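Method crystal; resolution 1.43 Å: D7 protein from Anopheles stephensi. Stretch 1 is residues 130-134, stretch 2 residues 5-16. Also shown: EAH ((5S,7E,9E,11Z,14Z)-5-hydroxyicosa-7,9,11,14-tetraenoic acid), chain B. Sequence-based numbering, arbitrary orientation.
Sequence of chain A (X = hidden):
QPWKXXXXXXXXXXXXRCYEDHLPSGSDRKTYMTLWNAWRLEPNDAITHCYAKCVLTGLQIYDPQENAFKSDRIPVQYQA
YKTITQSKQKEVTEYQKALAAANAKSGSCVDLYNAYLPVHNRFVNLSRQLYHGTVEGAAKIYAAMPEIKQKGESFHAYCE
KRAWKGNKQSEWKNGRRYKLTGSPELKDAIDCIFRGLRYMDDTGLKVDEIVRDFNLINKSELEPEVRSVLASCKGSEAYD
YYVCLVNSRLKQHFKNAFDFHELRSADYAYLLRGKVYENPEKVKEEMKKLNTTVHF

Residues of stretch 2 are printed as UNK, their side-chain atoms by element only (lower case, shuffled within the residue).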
# COMPACT_ATOMS: atom_id res chain seq x y z
N LEU A 130 -3.29 0.87 17.70
CA LEU A 130 -2.94 -0.49 17.28
C LEU A 130 -2.54 -0.56 15.81
O LEU A 130 -1.60 -1.27 15.46
CB LEU A 130 -4.07 -1.48 17.54
CG LEU A 130 -4.50 -1.62 18.99
CD1 LEU A 130 -5.48 -2.77 19.11
CD2 LEU A 130 -3.30 -1.83 19.92
N TYR A 131 -3.27 0.17 14.96
CA TYR A 131 -3.09 0.09 13.52
C TYR A 131 -2.40 1.31 12.91
O TYR A 131 -2.58 1.61 11.72
CB TYR A 131 -4.43 -0.22 12.82
CG TYR A 131 -4.95 -1.61 13.13
CD1 TYR A 131 -4.53 -2.72 12.38
CD2 TYR A 131 -5.85 -1.83 14.18
CE1 TYR A 131 -4.99 -4.01 12.68
CE2 TYR A 131 -6.32 -3.11 14.47
CZ TYR A 131 -5.90 -4.19 13.72
OH TYR A 131 -6.36 -5.45 14.02
N HIS A 132 -1.61 2.01 13.72
CA HIS A 132 -0.69 3.04 13.21
C HIS A 132 -1.43 4.13 12.44
O HIS A 132 -1.02 4.54 11.35
CB HIS A 132 0.43 2.39 12.38
CG HIS A 132 0.94 1.11 12.98
ND1 HIS A 132 1.42 1.04 14.27
CD2 HIS A 132 1.02 -0.14 12.48
CE1 HIS A 132 1.77 -0.21 14.54
NE2 HIS A 132 1.55 -0.94 13.46
N GLY A 133 -2.52 4.57 13.05
CA GLY A 133 -3.41 5.56 12.45
C GLY A 133 -3.28 6.97 13.00
O GLY A 133 -4.19 7.79 12.82
N THR A 134 -2.16 7.27 13.66
CA THR A 134 -1.82 8.65 14.02
C THR A 134 -0.43 8.95 13.48
O THR A 134 0.42 8.07 13.43
CB THR A 134 -1.82 8.89 15.55
OG1 THR A 134 -0.72 8.20 16.16
CG2 THR A 134 -3.15 8.44 16.18
N UNK A 5 1.02 -9.45 12.20
CA UNK A 5 0.68 -8.04 12.44
C UNK A 5 1.23 -7.11 11.36
O UNK A 5 2.25 -7.39 10.71
c UNK A 5 1.18 -7.61 13.79
N UNK A 6 0.53 -6.01 11.17
CA UNK A 6 0.87 -5.03 10.14
C UNK A 6 1.72 -3.90 10.70
O UNK A 6 1.41 -3.34 11.76
c UNK A 6 -1.32 -5.53 8.86
c UNK A 6 -0.41 -4.46 9.50
c UNK A 6 -2.63 -4.94 8.34
c UNK A 6 -0.58 -6.35 7.78
N UNK A 7 2.79 -3.57 9.98
CA UNK A 7 3.64 -2.47 10.37
C UNK A 7 3.10 -1.11 9.90
O UNK A 7 2.05 -1.04 9.27
c UNK A 7 5.36 -2.58 8.46
o UNK A 7 6.31 -3.22 7.97
c UNK A 7 5.11 -2.72 9.96
o UNK A 7 4.66 -1.80 7.78
N UNK A 8 3.82 -0.04 10.21
CA UNK A 8 3.30 1.29 9.88
C UNK A 8 3.13 1.55 8.38
O UNK A 8 2.16 2.20 7.97
c UNK A 8 4.16 2.38 10.52
N UNK A 9 4.07 1.05 7.58
CA UNK A 9 3.97 1.21 6.13
C UNK A 9 2.79 0.40 5.58
O UNK A 9 2.08 0.86 4.68
o UNK A 9 4.56 -1.43 3.73
c UNK A 9 5.22 0.89 3.89
c UNK A 9 5.27 0.80 5.43
o UNK A 9 3.98 -0.09 2.10
c UNK A 9 4.53 -0.30 3.21
N UNK A 10 2.59 -0.80 6.12
CA UNK A 10 1.52 -1.66 5.62
C UNK A 10 0.16 -1.04 5.92
O UNK A 10 -0.75 -1.09 5.08
n UNK A 10 2.65 -6.21 5.76
o UNK A 10 3.29 -5.12 7.60
c UNK A 10 2.97 -5.10 6.42
c UNK A 10 1.65 -3.04 6.22
c UNK A 10 2.83 -3.81 5.67
N UNK A 11 0.03 -0.46 7.11
CA UNK A 11 -1.20 0.25 7.45
C UNK A 11 -1.41 1.50 6.59
O UNK A 11 -2.52 1.73 6.08
c UNK A 11 -1.22 0.61 8.93
N UNK A 12 -0.35 2.29 6.41
CA UNK A 12 -0.44 3.51 5.59
C UNK A 12 -0.84 3.18 4.16
O UNK A 12 -1.64 3.90 3.54
c UNK A 12 -0.10 6.59 6.05
c UNK A 12 0.78 5.73 5.13
c UNK A 12 2.16 6.35 5.00
c UNK A 12 0.88 4.28 5.62
N UNK A 13 -0.30 2.07 3.64
CA UNK A 13 -0.67 1.61 2.31
C UNK A 13 -2.17 1.35 2.21
O UNK A 13 -2.83 1.79 1.27
o UNK A 13 -1.38 -1.36 -3.28
c UNK A 13 0.07 -0.11 -1.85
c UNK A 13 -1.74 -1.40 -0.91
c UNK A 13 -1.36 -1.00 0.35
c UNK A 13 0.11 0.34 1.93
c UNK A 13 -0.26 -0.14 0.54
c UNK A 13 -1.01 -0.96 -2.01
c UNK A 13 0.44 0.29 -0.58
N UNK A 14 -2.71 0.64 3.20
CA UNK A 14 -4.15 0.39 3.25
C UNK A 14 -4.96 1.68 3.27
O UNK A 14 -5.90 1.85 2.49
c UNK A 14 -3.97 -1.90 4.25
c UNK A 14 -4.52 -0.50 4.45
c UNK A 14 -6.04 -0.53 4.67
N UNK A 15 -4.60 2.61 4.15
CA UNK A 15 -5.35 3.86 4.23
C UNK A 15 -5.32 4.60 2.89
O UNK A 15 -6.37 5.02 2.39
c UNK A 15 -5.98 3.42 7.20
c UNK A 15 -4.89 2.93 9.26
c UNK A 15 -3.76 3.61 8.84
c UNK A 15 -4.86 4.12 6.74
c UNK A 15 -4.85 4.77 5.36
c UNK A 15 -3.76 4.21 7.58
o UNK A 15 -4.92 2.32 10.49
c UNK A 15 -6.00 2.82 8.45
N UNK A 16 -4.14 4.75 2.30
CA UNK A 16 -4.01 5.58 1.10
C UNK A 16 -4.66 4.91 -0.10
O UNK A 16 -5.30 5.58 -0.90
c UNK A 16 -0.29 3.88 -1.54
c UNK A 16 -2.56 5.98 0.84
c UNK A 16 -1.62 4.88 0.37
n UNK A 16 0.03 3.97 -2.98
c UNK A 16 -1.37 4.90 -1.14
O1 EAH B . 1.86 8.69 9.02
C1 EAH B . 0.61 8.80 8.93
O2 EAH B . 0.05 9.61 8.15
C2 EAH B . -0.26 7.90 9.79
C3 EAH B . -1.71 8.39 9.82
C4 EAH B . -2.55 7.69 8.76
C5 EAH B . -3.97 8.22 8.78
O3 EAH B . -4.58 7.77 9.88
C6 EAH B . -4.73 7.75 7.54
C7 EAH B . -6.20 8.13 7.61
C8 EAH B . -7.05 6.90 7.85
C9 EAH B . -8.42 7.30 8.14
C10 EAH B . -9.15 6.26 8.52
C11 EAH B . -10.51 6.71 8.80
C12 EAH B . -11.47 5.92 9.29
C13 EAH B . -11.27 4.46 9.60
C14 EAH B . -11.73 3.66 8.39
C15 EAH B . -12.44 2.54 8.46
C16 EAH B . -12.88 1.90 9.75
C17 EAH B . -11.94 0.75 10.07
C18 EAH B . -10.84 1.20 11.01
C19 EAH B . -10.18 -0.01 11.67
C20 EAH B . -9.01 0.43 12.53
O HOH W 1 0.76 4.28 9.26

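Position 5 carries a single side-chain carbon, set sideways to stretch 1 and making no contact with it; one carbon makes it Ala 5. Position 6 has four carbons forked at the second, the pattern of leucine. Leu 6 CD1 comes no nearer than 5.0 Å to Tyr 131 CD1, but the backbone O of Leu 6 accepts a hydrogen bond from His 132 NE2 at 2.9 Å, at the edge of the imidazole. At position 7 two carbons lead to two oxygens, a short carboxylate, and the CA-to-CB bond points away from stretch 1: Asp 7. It occupies the N-cap of the helix that follows, and its backbone C lies 3.5 Å from His 132 CD2.

Position 8 again has one carbon, with CB 4.2 Å from His 132 CB, and is Ala 8. A water bridges the stretches here, donating to Ala 8 O and to His 132 O, each 2.8 Å away. Position 9 has three carbons, the third bearing two oxygens; its CA-to-CB bond points away from stretch 1, and the side chain makes no contact there. This is Glu 9, whose carboxylate is hydrogen-bonded elsewhere in the structure. Position 10 also has three carbons, but the last carries one oxygen and one nitrogen, an amide, hence Gln 10. Gln 10 N donates the capping bond to Asp 7 OD1 (2.8 Å), and Asp 7 N in turn donates a hydrogen bond to Gln 10 OE1 (2.9 Å).

The lone carbon of position 11 points toward stretch 1, its CB 3.3 Å from Tyr 131 O and 4.2 Å from His 132 CB; it is Ala 11. Position 12, four carbons forked at the second, is Leu 12, whose CD1 lies 3.7 Å from EAH O2. Position 13 has one carbon followed by a six-carbon ring with an oxygen, well out of reach: Tyr 13. Three carbons, two of them borne by the first, identify position 14 as Val 14, also remote.

At position 15 one carbon again leads to a six-carbon ring with an oxygen; the CA-to-CB bond points toward stretch 1, and the ring oxygen meets Tyr 131 O. This is Tyr 15, and its OH donates a hydrogen bond to Tyr 131 O at 2.7 Å. Position 16, four carbons in a row ending in nitrogen, is Lys 16, out of reach.

The contact thus rests on two hydrogen bonds running in opposite directions between the stretches, with Ala 8 and Ala 11 packed against His 132 between them. The lipid adjoins this junction: EAH C8 lies over one face of the Tyr 15 ring, and EAH O3 donates to Gly 133 O at 3.0 Å.

Stretch 2 5-16: ALDAEQALYVYK
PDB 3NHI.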